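Local coordinates for ferulic acid esterase, AmCE1/Fae1A (Anaeromyces mucronatus, PDB 5CXX), which probably hydrolyses feruloyl esters, as an alpha/beta-hydrolase of carbohydrate esterase family 1, and holds ferulic acid in its pocket in this crystal, at residues V48-D51 against K55-V58; V58-H63 against V132-M137; C153-G158 against A251-N256; S231-L236 against H243-V248. All blocks are in the same frame, centred on the assembly; numbering follows the deposited sequence.

Contact 1 (V48-D51 against K55-V58)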
loop_
_atom_site.group_PDB
_atom_site.type_symbol
_atom_site.label_atom_id
_atom_site.label_comp_id
_atom_site.label_asym_id
_atom_site.label_seq_id
_atom_site.Cartn_x
_atom_site.Cartn_y
_atom_site.Cartn_z
ATOM N N VAL A 48 -12.593 -15.312 -2.129
ATOM C CA VAL A 48 -13.597 -16.223 -2.651
ATOM C C VAL A 48 -13.708 -17.403 -1.697
ATOM O O VAL A 48 -12.676 -17.979 -1.332
ATOM C CB VAL A 48 -13.196 -16.694 -4.056
ATOM C CG1 VAL A 48 -14.094 -17.825 -4.521
ATOM C CG2 VAL A 48 -13.256 -15.504 -5.030
ATOM N N GLY A 49 -14.938 -17.788 -1.313
ATOM C CA GLY A 49 -15.089 -18.925 -0.418
ATOM C C GLY A 49 -14.734 -18.651 1.028
ATOM O O GLY A 49 -14.561 -19.586 1.802
ATOM N N TYR A 50 -14.641 -17.381 1.396
ATOM C CA TYR A 50 -14.363 -16.956 2.788
ATOM C C TYR A 50 -15.151 -17.798 3.762
ATOM O O TYR A 50 -16.374 -17.928 3.632
ATOM C CB TYR A 50 -14.729 -15.489 3.004
ATOM C CG TYR A 50 -14.616 -14.991 4.435
ATOM C CD1 TYR A 50 -13.366 -14.632 4.992
ATOM C CD2 TYR A 50 -15.768 -14.773 5.198
ATOM C CE1 TYR A 50 -13.274 -14.132 6.306
ATOM C CE2 TYR A 50 -15.696 -14.256 6.505
ATOM C CZ TYR A 50 -14.428 -13.939 7.047
ATOM O OH TYR A 50 -14.395 -13.412 8.331
ATOM N N ASP A 51 -14.431 -18.386 4.715
ATOM C CA ASP A 51 -14.984 -19.322 5.703
ATOM C C ASP A 51 -14.595 -18.788 7.069
ATOM O O ASP A 51 -13.403 -18.647 7.352
ATOM C CB ASP A 51 -14.398 -20.680 5.457
ATOM C CG ASP A 51 -14.878 -21.726 6.442
ATOM O OD1 ASP A 51 -15.481 -21.378 7.476
ATOM O OD2 ASP A 51 -14.633 -22.915 6.168
ATOM N N LYS A 55 -8.803 -18.612 9.154
ATOM C CA LYS A 55 -8.302 -17.256 9.379
ATOM C C LYS A 55 -7.405 -16.861 8.198
ATOM O O LYS A 55 -6.677 -17.740 7.633
ATOM C CB LYS A 55 -7.494 -17.171 10.673
ATOM C CG LYS A 55 -8.300 -17.414 11.953
ATOM C CD LYS A 55 -7.390 -17.483 13.155
ATOM C CE LYS A 55 -8.172 -17.924 14.397
ATOM N NZ LYS A 55 -9.318 -16.980 14.602
ATOM N N TYR A 56 -7.432 -15.578 7.847
ATOM C CA TYR A 56 -6.752 -15.111 6.663
ATOM C C TYR A 56 -5.825 -13.928 6.987
ATOM O O TYR A 56 -6.148 -13.063 7.799
ATOM C CB TYR A 56 -7.774 -14.632 5.593
ATOM C CG TYR A 56 -8.752 -15.697 5.209
ATOM C CD1 TYR A 56 -9.886 -15.935 5.978
ATOM C CD2 TYR A 56 -8.527 -16.496 4.092
ATOM C CE1 TYR A 56 -10.802 -16.954 5.627
ATOM C CE2 TYR A 56 -9.439 -17.514 3.725
ATOM C CZ TYR A 56 -10.575 -17.730 4.497
ATOM O OH TYR A 56 -11.504 -18.716 4.152
ATOM N N PRO A 57 -4.711 -13.845 6.271
ATOM C CA PRO A 57 -3.839 -12.677 6.393
ATOM C C PRO A 57 -4.490 -11.500 5.673
ATOM O O PRO A 57 -5.432 -11.672 4.886
ATOM C CB PRO A 57 -2.532 -13.124 5.706
ATOM C CG PRO A 57 -3.062 -14.016 4.595
ATOM C CD PRO A 57 -4.250 -14.805 5.262
ATOM N N VAL A 58 -4.014 -10.296 5.972
ATOM C CA VAL A 58 -4.669 -9.058 5.478
ATOM C C VAL A 58 -3.658 -8.162 4.755
ATOM O O VAL A 58 -2.563 -7.936 5.301
ATOM C CB VAL A 58 -5.279 -8.256 6.644
ATOM C CG1 VAL A 58 -6.072 -7.040 6.124
ATOM C CG2 VAL A 58 -6.222 -9.135 7.523
#

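Contact 2 (V58-H63 against V132-M137)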
loop_
_atom_site.group_PDB
_atom_site.type_symbol
_atom_site.label_atom_id
_atom_site.label_comp_id
_atom_site.label_asym_id
_atom_site.label_seq_id
_atom_site.Cartn_x
_atom_site.Cartn_y
_atom_site.Cartn_z
ATOM N N VAL A 58 -4.014 -10.296 5.972
ATOM C CA VAL A 58 -4.669 -9.058 5.478
ATOM C C VAL A 58 -3.658 -8.162 4.755
ATOM O O VAL A 58 -2.563 -7.936 5.301
ATOM C CB VAL A 58 -5.279 -8.256 6.644
ATOM C CG1 VAL A 58 -6.072 -7.040 6.124
ATOM C CG2 VAL A 58 -6.222 -9.135 7.523
ATOM N N VAL A 59 -4.038 -7.677 3.567
ATOM C CA VAL A 59 -3.289 -6.586 2.926
ATOM C C VAL A 59 -4.109 -5.301 2.971
ATOM O O VAL A 59 -5.277 -5.302 2.586
ATOM C CB VAL A 59 -2.860 -6.933 1.473
ATOM C CG1 VAL A 59 -3.976 -7.330 0.600
ATOM C CG2 VAL A 59 -2.105 -5.746 0.823
ATOM N N TYR A 60 -3.504 -4.243 3.515
ATOM C CA TYR A 60 -4.110 -2.903 3.441
ATOM C C TYR A 60 -3.504 -2.160 2.276
ATOM O O TYR A 60 -2.271 -2.069 2.215
ATOM C CB TYR A 60 -3.823 -2.152 4.759
ATOM C CG TYR A 60 -4.400 -2.835 5.965
ATOM C CD1 TYR A 60 -5.720 -2.600 6.302
ATOM C CD2 TYR A 60 -3.641 -3.751 6.710
ATOM C CE1 TYR A 60 -6.288 -3.243 7.401
ATOM C CE2 TYR A 60 -4.200 -4.404 7.806
ATOM C CZ TYR A 60 -5.550 -4.155 8.115
ATOM O OH TYR A 60 -6.113 -4.828 9.227
ATOM N N TYR A 61 -4.336 -1.684 1.337
ATOM C CA TYR A 61 -3.841 -1.097 0.071
ATOM C C TYR A 61 -4.324 0.351 -0.022
ATOM O O TYR A 61 -5.553 0.589 -0.052
ATOM C CB TYR A 61 -4.410 -1.959 -1.065
ATOM C CG TYR A 61 -3.799 -1.766 -2.457
ATOM C CD1 TYR A 61 -2.839 -0.772 -2.757
ATOM C CD2 TYR A 61 -4.214 -2.615 -3.484
ATOM C CE1 TYR A 61 -2.309 -0.697 -4.059
ATOM C CE2 TYR A 61 -3.662 -2.518 -4.787
ATOM C CZ TYR A 61 -2.732 -1.543 -5.034
ATOM O OH TYR A 61 -2.191 -1.437 -6.294
ATOM N N LEU A 62 -3.378 1.286 -0.039
ATOM C CA LEU A 62 -3.648 2.717 0.165
ATOM C C LEU A 62 -3.627 3.489 -1.146
ATOM O O LEU A 62 -2.625 3.490 -1.857
ATOM C CB LEU A 62 -2.577 3.307 1.119
ATOM C CG LEU A 62 -2.289 2.511 2.414
ATOM C CD1 LEU A 62 -1.451 3.405 3.312
ATOM C CD2 LEU A 62 -3.579 2.085 3.171
ATOM N N HIS A 63 -4.724 4.233 -1.439
ATOM C CA HIS A 63 -4.737 5.113 -2.588
ATOM C C HIS A 63 -3.847 6.332 -2.470
ATOM O O HIS A 63 -3.238 6.602 -1.427
ATOM C CB HIS A 63 -6.197 5.572 -2.791
ATOM C CG HIS A 63 -6.747 6.398 -1.641
ATOM N ND1 HIS A 63 -6.381 7.716 -1.440
ATOM C CD2 HIS A 63 -7.635 6.088 -0.664
ATOM C CE1 HIS A 63 -7.031 8.195 -0.377
ATOM N NE2 HIS A 63 -7.790 7.223 0.119
ATOM N N VAL A 132 -7.518 2.228 14.917
ATOM C CA VAL A 132 -8.949 2.064 14.554
ATOM C C VAL A 132 -9.154 0.919 13.573
ATOM O O VAL A 132 -9.968 0.021 13.871
ATOM C CB VAL A 132 -9.556 3.332 13.948
ATOM C CG1 VAL A 132 -11.079 3.130 13.755
ATOM C CG2 VAL A 132 -9.366 4.460 14.919
ATOM N N ILE A 133 -8.475 0.944 12.431
ATOM C CA ILE A 133 -8.793 -0.043 11.402
ATOM C C ILE A 133 -8.321 -1.458 11.756
ATOM O O ILE A 133 -9.094 -2.439 11.631
ATOM C CB ILE A 133 -8.203 0.367 10.076
ATOM C CG1 ILE A 133 -9.007 1.588 9.513
ATOM C CG2 ILE A 133 -8.348 -0.757 9.000
ATOM C CD1 ILE A 133 -8.347 2.157 8.232
ATOM N N MET A 134 -7.113 -1.588 12.238
ATOM C CA MET A 134 -6.626 -2.916 12.590
ATOM C C MET A 134 -7.456 -3.562 13.689
ATOM O O MET A 134 -7.854 -4.735 13.574
ATOM C CB MET A 134 -5.137 -2.872 12.978
ATOM C CG MET A 134 -4.309 -2.792 11.773
ATOM S SD MET A 134 -2.589 -2.560 12.242
ATOM C CE MET A 134 -2.130 -4.259 12.446
ATOM N N PRO A 135 -7.798 -2.811 14.778
ATOM C CA PRO A 135 -8.702 -3.442 15.765
ATOM C C PRO A 135 -10.087 -3.764 15.170
ATOM O O PRO A 135 -10.688 -4.783 15.514
ATOM C CB PRO A 135 -8.814 -2.380 16.877
ATOM C CG PRO A 135 -7.500 -1.590 16.758
ATOM C CD PRO A 135 -7.182 -1.560 15.303
ATOM N N TYR A 136 -10.606 -2.913 14.283
ATOM C CA TYR A 136 -11.907 -3.223 13.678
ATOM C C TYR A 136 -11.849 -4.570 12.944
ATOM O O TYR A 136 -12.723 -5.418 13.063
ATOM C CB TYR A 136 -12.276 -2.097 12.713
ATOM C CG TYR A 136 -13.682 -2.283 12.163
ATOM C CD1 TYR A 136 -13.904 -3.113 11.053
ATOM C CD2 TYR A 136 -14.777 -1.612 12.740
ATOM C CE1 TYR A 136 -15.226 -3.320 10.560
ATOM C CE2 TYR A 136 -16.055 -1.797 12.251
ATOM C CZ TYR A 136 -16.271 -2.668 11.183
ATOM O OH TYR A 136 -17.575 -2.847 10.736
ATOM N N MET A 137 -10.799 -4.733 12.142
ATOM C CA MET A 137 -10.670 -5.971 11.357
ATOM C C MET A 137 -10.585 -7.167 12.261
ATOM O O MET A 137 -11.204 -8.197 11.955
ATOM C CB MET A 137 -9.414 -5.917 10.450
ATOM C CG MET A 137 -9.537 -4.874 9.316
ATOM S SD MET A 137 -11.020 -5.087 8.260
ATOM C CE MET A 137 -10.661 -6.735 7.538
#

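Contact 3 (C153-G158 against A251-N256). With FER (3-(4-hydroxy-3-methoxyphenyl)-2-propenoic acid), chain D.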
loop_
_atom_site.group_PDB
_atom_site.type_symbol
_atom_site.label_atom_id
_atom_site.label_comp_id
_atom_site.label_asym_id
_atom_site.label_seq_id
_atom_site.Cartn_x
_atom_site.Cartn_y
_atom_site.Cartn_z
ATOM N N CYS A 153 0.491 -1.763 1.430
ATOM C CA CYS A 153 1.049 -1.255 0.196
ATOM C C CYS A 153 0.178 -0.098 -0.320
ATOM O O CYS A 153 -0.863 0.180 0.244
ATOM C CB CYS A 153 1.190 -2.365 -0.889
ATOM S SG CYS A 153 -0.403 -3.178 -1.349
ATOM N N GLY A 154 0.692 0.607 -1.324
ATOM C CA GLY A 154 -0.027 1.812 -1.736
ATOM C C GLY A 154 0.542 2.384 -3.020
ATOM O O GLY A 154 1.602 1.974 -3.478
ATOM N N PHE A 155 -0.205 3.353 -3.555
ATOM C CA PHE A 155 0.230 4.092 -4.713
ATOM C C PHE A 155 0.457 5.555 -4.366
ATOM O O PHE A 155 -0.384 6.154 -3.706
ATOM C CB PHE A 155 -0.864 4.003 -5.776
ATOM C CG PHE A 155 -0.629 4.891 -6.974
ATOM C CD1 PHE A 155 0.472 4.706 -7.796
ATOM C CD2 PHE A 155 -1.612 5.860 -7.324
ATOM C CE1 PHE A 155 0.643 5.491 -8.951
ATOM C CE2 PHE A 155 -1.427 6.663 -8.493
ATOM C CZ PHE A 155 -0.308 6.472 -9.281
ATOM N N SER A 156 1.608 6.078 -4.797
ATOM C CA SER A 156 1.923 7.523 -4.775
ATOM C C SER A 156 1.831 8.017 -3.344
ATOM O O SER A 156 2.657 7.574 -2.516
ATOM C CB SER A 156 1.064 8.301 -5.743
ATOM O OG SER A 156 1.730 9.508 -6.025
ATOM N N MET A 157 0.938 8.955 -3.001
ATOM C CA MET A 157 0.925 9.340 -1.607
ATOM C C MET A 157 0.681 8.135 -0.673
ATOM O O MET A 157 1.170 8.100 0.457
ATOM C CB MET A 157 -0.201 10.414 -1.352
ATOM C CG MET A 157 -0.037 11.089 0.021
ATOM S SD MET A 157 1.397 12.241 -0.003
ATOM C CE MET A 157 1.238 12.989 1.632
ATOM N N GLY A 158 -0.120 7.174 -1.133
ATOM C CA GLY A 158 -0.413 5.968 -0.320
ATOM C C GLY A 158 0.839 5.079 -0.204
ATOM O O GLY A 158 0.966 4.343 0.781
ATOM N N ALA A 251 6.815 3.739 -18.313
ATOM C CA ALA A 251 5.599 4.033 -17.565
ATOM C C ALA A 251 5.621 5.363 -16.838
ATOM O O ALA A 251 6.657 5.912 -16.486
ATOM C CB ALA A 251 5.291 2.913 -16.566
ATOM N N ASP A 252 4.419 5.914 -16.698
ATOM C CA ASP A 252 4.210 7.196 -16.037
ATOM C C ASP A 252 3.482 6.903 -14.726
ATOM O O ASP A 252 3.551 5.789 -14.195
ATOM C CB ASP A 252 3.394 8.104 -16.971
ATOM C CG ASP A 252 3.572 9.619 -16.720
ATOM O OD1 ASP A 252 3.492 10.106 -15.561
ATOM O OD2 ASP A 252 3.672 10.369 -17.733
ATOM N N HIS A 253 2.778 7.906 -14.191
ATOM C CA HIS A 253 1.996 7.774 -12.955
ATOM C C HIS A 253 0.679 7.056 -13.336
ATOM O O HIS A 253 -0.363 7.689 -13.557
ATOM C CB HIS A 253 1.737 9.169 -12.342
ATOM C CG HIS A 253 1.754 9.212 -10.828
ATOM N ND1 HIS A 253 2.800 8.721 -10.056
ATOM C CD2 HIS A 253 0.835 9.693 -9.953
ATOM C CE1 HIS A 253 2.532 8.908 -8.786
ATOM N NE2 HIS A 253 1.338 9.501 -8.697
ATOM N N ASP A 254 0.757 5.736 -13.508
ATOM C CA ASP A 254 -0.344 5.053 -14.188
ATOM C C ASP A 254 -0.505 3.598 -13.745
ATOM O O ASP A 254 0.250 3.079 -12.879
ATOM C CB ASP A 254 -0.128 5.139 -15.741
ATOM C CG ASP A 254 1.125 4.394 -16.244
ATOM O OD1 ASP A 254 1.546 3.361 -15.691
ATOM O OD2 ASP A 254 1.770 4.859 -17.240
ATOM N N TRP A 255 -1.494 2.943 -14.368
ATOM C CA TRP A 255 -1.850 1.605 -13.908
ATOM C C TRP A 255 -0.843 0.561 -14.388
ATOM O O TRP A 255 -0.840 -0.553 -13.847
ATOM C CB TRP A 255 -3.263 1.257 -14.405
ATOM C CG TRP A 255 -4.303 1.864 -13.515
ATOM C CD1 TRP A 255 -5.158 2.928 -13.808
ATOM C CD2 TRP A 255 -4.684 1.394 -12.210
ATOM N NE1 TRP A 255 -5.980 3.174 -12.751
ATOM C CE2 TRP A 255 -5.733 2.246 -11.763
ATOM C CE3 TRP A 255 -4.245 0.344 -11.379
ATOM C CZ2 TRP A 255 -6.360 2.073 -10.531
ATOM C CZ3 TRP A 255 -4.879 0.185 -10.120
ATOM C CH2 TRP A 255 -5.925 1.049 -9.733
ATOM N N ASN A 256 -0.016 0.890 -15.400
ATOM C CA ASN A 256 1.107 -0.020 -15.705
ATOM C C ASN A 256 2.090 -0.079 -14.536
ATOM O O ASN A 256 2.521 -1.193 -14.171
ATOM C CB ASN A 256 1.789 0.393 -17.032
ATOM C CG ASN A 256 0.911 0.084 -18.265
ATOM O OD1 ASN A 256 0.133 -0.885 -18.242
ATOM N ND2 ASN A 256 1.024 0.895 -19.348
HETATM C C4 FER D . 4.034 16.161 -4.122
HETATM C C5 FER D . 3.713 15.693 -5.429
HETATM C C6 FER D . 2.860 14.639 -5.577
HETATM C C3 FER D . 3.526 15.461 -3.012
HETATM C C2 FER D . 2.649 14.418 -3.140
HETATM C C1 FER D . 2.328 13.988 -4.414
HETATM C C10 FER D . 3.584 15.124 -0.738
HETATM C C7 FER D . 1.355 12.866 -4.548
HETATM C C8 FER D . 0.696 12.556 -5.678
HETATM C C9 FER D . -0.269 11.373 -5.654
HETATM O O1 FER D . -0.493 10.689 -4.606
HETATM O O2 FER D . -0.887 11.096 -6.715
HETATM O O4 FER D . 4.873 17.199 -3.853
HETATM O O3 FER D . 3.937 15.980 -1.820
#

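Contact 4 (S231-L236 against H243-V248)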
loop_
_atom_site.group_PDB
_atom_site.type_symbol
_atom_site.label_atom_id
_atom_site.label_comp_id
_atom_site.label_asym_id
_atom_site.label_seq_id
_atom_site.Cartn_x
_atom_site.Cartn_y
_atom_site.Cartn_z
ATOM N N SER A 231 15.069 7.967 -5.119
ATOM C CA SER A 231 15.766 8.543 -3.950
ATOM C C SER A 231 15.551 7.670 -2.705
ATOM O O SER A 231 16.513 7.464 -1.938
ATOM C CB SER A 231 15.338 10.026 -3.683
ATOM O OG SER A 231 14.118 10.136 -2.944
ATOM N N TYR A 232 14.349 7.131 -2.542
ATOM C CA TYR A 232 14.084 6.245 -1.391
ATOM C C TYR A 232 14.888 4.951 -1.521
ATOM O O TYR A 232 15.406 4.432 -0.517
ATOM C CB TYR A 232 12.597 5.964 -1.293
ATOM C CG TYR A 232 11.792 7.215 -1.017
ATOM C CD1 TYR A 232 12.283 8.270 -0.256
ATOM C CD2 TYR A 232 10.524 7.326 -1.552
ATOM C CE1 TYR A 232 11.512 9.413 0.006
ATOM C CE2 TYR A 232 9.750 8.452 -1.300
ATOM C CZ TYR A 232 10.241 9.491 -0.535
ATOM O OH TYR A 232 9.419 10.605 -0.271
ATOM N N HIS A 233 14.925 4.394 -2.731
ATOM C CA HIS A 233 15.791 3.211 -2.955
ATOM C C HIS A 233 17.213 3.508 -2.506
ATOM O O HIS A 233 17.880 2.684 -1.852
ATOM C CB HIS A 233 15.721 2.800 -4.439
ATOM C CG HIS A 233 16.864 1.958 -4.874
ATOM N ND1 HIS A 233 17.100 0.696 -4.361
ATOM C CD2 HIS A 233 17.886 2.214 -5.740
ATOM C CE1 HIS A 233 18.198 0.208 -4.918
ATOM N NE2 HIS A 233 18.688 1.100 -5.768
ATOM N N GLU A 234 17.688 4.667 -2.891
ATOM C CA GLU A 234 19.071 5.012 -2.577
ATOM C C GLU A 234 19.315 5.180 -1.065
ATOM O O GLU A 234 20.333 4.754 -0.549
ATOM C CB GLU A 234 19.461 6.264 -3.358
ATOM C CG GLU A 234 19.597 5.896 -4.844
ATOM C CD GLU A 234 19.791 7.083 -5.794
ATOM O OE1 GLU A 234 19.925 6.857 -7.015
ATOM O OE2 GLU A 234 19.801 8.233 -5.331
ATOM N N ILE A 235 18.379 5.823 -0.367
ATOM C CA ILE A 235 18.520 6.036 1.062
ATOM C C ILE A 235 18.433 4.699 1.808
ATOM O O ILE A 235 19.263 4.434 2.626
ATOM C CB ILE A 235 17.354 6.984 1.555
ATOM C CG1 ILE A 235 17.588 8.395 0.999
ATOM C CG2 ILE A 235 17.267 6.983 3.120
ATOM C CD1 ILE A 235 16.279 9.287 0.942
ATOM N N LEU A 236 17.474 3.846 1.436
ATOM C CA LEU A 236 17.321 2.526 2.095
ATOM C C LEU A 236 18.589 1.720 1.883
ATOM O O LEU A 236 19.088 1.028 2.803
ATOM C CB LEU A 236 16.123 1.773 1.540
ATOM C CG LEU A 236 14.825 2.474 2.021
ATOM C CD1 LEU A 236 13.644 1.747 1.360
ATOM C CD2 LEU A 236 14.644 2.326 3.560
ATOM N N HIS A 243 15.700 -4.567 0.451
ATOM C CA HIS A 243 14.467 -4.260 -0.260
ATOM C C HIS A 243 14.647 -4.542 -1.727
ATOM O O HIS A 243 15.780 -4.823 -2.232
ATOM C CB HIS A 243 14.059 -2.782 -0.059
ATOM C CG HIS A 243 15.013 -1.835 -0.736
ATOM N ND1 HIS A 243 16.302 -1.636 -0.264
ATOM C CD2 HIS A 243 14.920 -1.171 -1.910
ATOM C CE1 HIS A 243 16.937 -0.823 -1.100
ATOM N NE2 HIS A 243 16.141 -0.560 -2.120
ATOM N N ILE A 244 13.534 -4.553 -2.428
ATOM C CA ILE A 244 13.512 -4.749 -3.847
ATOM C C ILE A 244 13.181 -3.435 -4.520
ATOM O O ILE A 244 12.231 -2.758 -4.068
ATOM C CB ILE A 244 12.372 -5.737 -4.194
ATOM C CG1 ILE A 244 12.704 -7.123 -3.592
ATOM C CG2 ILE A 244 12.082 -5.796 -5.712
ATOM C CD1 ILE A 244 11.401 -8.044 -3.481
ATOM N N TRP A 245 13.903 -3.107 -5.581
ATOM C CA TRP A 245 13.630 -1.899 -6.341
ATOM C C TRP A 245 13.667 -2.218 -7.833
ATOM O O TRP A 245 14.597 -2.918 -8.267
ATOM C CB TRP A 245 14.685 -0.824 -5.992
ATOM C CG TRP A 245 14.884 0.267 -7.042
ATOM C CD1 TRP A 245 16.003 0.445 -7.795
ATOM C CD2 TRP A 245 13.982 1.374 -7.401
ATOM N NE1 TRP A 245 15.890 1.558 -8.606
ATOM C CE2 TRP A 245 14.656 2.125 -8.408
ATOM C CE3 TRP A 245 12.688 1.756 -7.021
ATOM C CZ2 TRP A 245 14.115 3.257 -8.984
ATOM C CZ3 TRP A 245 12.119 2.903 -7.636
ATOM C CH2 TRP A 245 12.843 3.635 -8.587
ATOM N N PHE A 246 12.649 -1.703 -8.571
ATOM C CA PHE A 246 12.751 -1.809 -10.029
ATOM C C PHE A 246 11.935 -0.724 -10.688
ATOM O O PHE A 246 11.040 -0.137 -10.056
ATOM C CB PHE A 246 12.283 -3.189 -10.554
ATOM C CG PHE A 246 10.794 -3.452 -10.385
ATOM C CD1 PHE A 246 10.321 -3.975 -9.182
ATOM C CD2 PHE A 246 9.887 -3.133 -11.405
ATOM C CE1 PHE A 246 8.948 -4.205 -8.971
ATOM C CE2 PHE A 246 8.460 -3.378 -11.209
ATOM C CZ PHE A 246 8.034 -3.904 -9.980
ATOM N N GLU A 247 12.250 -0.487 -11.963
ATOM C CA GLU A 247 11.543 0.580 -12.737
ATOM C C GLU A 247 10.789 -0.032 -13.884
ATOM O O GLU A 247 11.246 -0.964 -14.529
ATOM C CB GLU A 247 12.548 1.654 -13.233
ATOM C CG GLU A 247 13.148 2.394 -12.072
ATOM C CD GLU A 247 14.191 3.370 -12.569
ATOM O OE1 GLU A 247 15.323 2.990 -12.935
ATOM O OE2 GLU A 247 13.934 4.570 -12.560
ATOM N N VAL A 248 9.612 0.526 -14.169
ATOM C CA VAL A 248 8.767 0.003 -15.234
ATOM C C VAL A 248 9.026 0.823 -16.481
ATOM O O VAL A 248 8.819 2.044 -16.465
ATOM C CB VAL A 248 7.282 0.111 -14.818
ATOM C CG1 VAL A 248 6.431 -0.456 -15.944
ATOM C CG2 VAL A 248 7.100 -0.674 -13.467
#

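Contact 1 (V48-D51 against K55-V58)
Y56 sets its CG anti to its own carbonyl carbon (chi1 -57°), which carries its ring across to 48-51, where Y50, with CG turned opposite its backbone N, brings a second phenol ring against it. The two rings cross obliquely, their planes inclined at 32° and their centroids 5.4 Å apart. One flank of each does the touching: Y50 CD1 comes to 3.5 Å from Y56 CE1, and Y50 CE1 follows at 3.9 Å from Y56 CD1. Beyond this apolar patch the hydroxyl of Y56 meets main chain. D51 N donates to Y56 OH over 3.0 Å, in a moderately bent bond with an N-H...O angle of 147°. D51 O stands at the rim of the same ring, near its plane and 3.6 Å from Y56 CE1, while D51 CB adds a looser contact at 3.7 Å from Y56 OH. The carboxylate of D51 leads away, and its OD1 accepts a hydrogen bond from the backbone N of N53 in the same loop. Both segments belong to the irregular connection from strand 38-45 to strand 58-62 of the alpha/beta-hydrolase sheet, about 19 Å (centre to centre) from the middle of the chain. Y50 OH is hydrogen-bonded to S142 N, and the backbone of Y56 pairs with S142 and L144. The buried Y56 ring therefore gives its flank to apolar packing and uses its OH oxygen as acceptor for a backbone N-H, joining the two limbs of the loop without any salt bridge.

Contact 2 (V58-H63 against V132-M137)
Strand 58-62 and helix 132-137 run roughly antiparallel, at 146° between their N-to-C directions, and their axes approach to 11.6 Å. The CA atoms of Y60 and M134 are nearest across the gap, at 9.5 Å, and the ring of Y60 spans most of it. The helix is kinked at P135, whose N has no bond to the preceding turn; Y136 N to V132 O and M137 N to I133 O keep the backbone bonding going past it. Y60 holds CG anti to its carbonyl carbon (chi1 -61°), and its ring reaches the helix hydroxyl end first. I133 meets one corner obliquely, its CG2 branch 3.6 Å from Y60 CE1. M137 comes at the rim, near the ring plane, with CG 3.4 Å from Y60 OH. M134 has two conformers; in the one given, its CG approaches from an oblique direction to 3.7 Å from Y60 OH, a less certain contact. In this alpha/beta-hydrolase fold helix 125-140 lies against one face of the central sheet and leads on to strand 150-155, the parallel neighbour of 58-62. With an alanine at Y60 the ring and its hydroxyl are gone, and a gap between sheet and helix would probably open beside I133 and M137. One face of the Y60 ring is backed by V58, two residues earlier on the strand, with CG1 3.5 Å above the plane and offset toward the rim. M137, its side chain bent at both chi2 and chi3, also packs on M42, V44 and V97, while I133 touches Y31 and M42.

Contact 3 (C153-G158 against A251-N256)
S156 and H253 meet at the ferulic acid site, where S156 occupies the bend of a G-x-S-x-G turn between strand 150-155 and helix 157-168, the pattern of a nucleophile elbow. Its positive phi (59°) is consistent with that strained turn. Both residues have two conformers; in those given, S156 OG and H253 NE2 are hydrogen-bonded at 2.7 Å, the hydroxyl lying in the plane of the imidazole at its edge. H253 ND1 bonds D222 OD2, completing an apparent Ser-His-Asp triad. F155 CZ stands 3.4 Å above the centre of one imidazole face, the two rings being inclined at 36°. The ligand carboxylate sits by the serine, with its carbon C9 2.8 Å from S156 OG in the same conformer. M157 N donates to FER O1 at 2.8 Å (157°), and H253 NE2 makes a weak bond of 3.4 Å to FER O2. L65 N is also hydrogen-bonded to the ligand; with M157 N this is consistent with an oxyanion hole. Around the histidine, H253 N donates to the anti lone pair of D252 OD1 at 2.7 Å. The bound acid thus resembles a product complex, its carboxylate lying where an ester carbonyl would probably face the serine.

Contact 4 (S231-L236 against H243-V248)
H233, a helical residue, meets W245 of strand 244-248 with one face of its imidazole and H243, just before that strand, with its edge. With CG swung opposite its backbone N (chi1 160°), the ring lies in an offset stack on the five-membered ring of W245, the centroids 3.8 Å apart and the planes only 14° from parallel. H233 CB joins in as a CH-pi contact, also 3.8 Å from the centroid of that five-membered ring. At the edge of the imidazole, H233 ND1 and H243 NE2 share a hydrogen bond of 2.7 Å, either being able to donate, while the two histidine rings meet rim to rim with planes at 60°. This makes an aromatic cluster inside a beta-alpha-beta crossover: strand 213-219, helix 228-238, then strand 244-248, the outermost strand of the sheet on this side. A serine at W245 has no indole to stack on, and H233, held then mainly by its bond to H243, would probably be freer to tilt. One helical turn on from H233, L236 sets CB over a face of H243, 4.1 Å from the ring centroid. L236 also touches I216 on the first strand of the unit, and H243 ND1 bonds Q241 O in the loop before the strand.

In the fold
V58 is shared by contacts 1 and 2, whose centres lie 14 Å apart: the loop of contact 1 runs straight into the strand of contact 2. That strand pairs with the one leading to the elbow of contact 3, through probable hydrogen bonds L62 N to C153 O at 2.8 Å and Y60 O to C153 N at 2.9 Å, so contacts 2 and 3 sit on adjacent strands, though their centres are 19 Å apart. Contact 4 is nested in the chain between the two segments of contact 3, centres 14 Å apart, and its strand leads toward the loop carrying H253 at the ferulic acid site. Contacts 1 and 4 lie farthest apart, at 32 Å between centres, on opposite sides of the chain's centre.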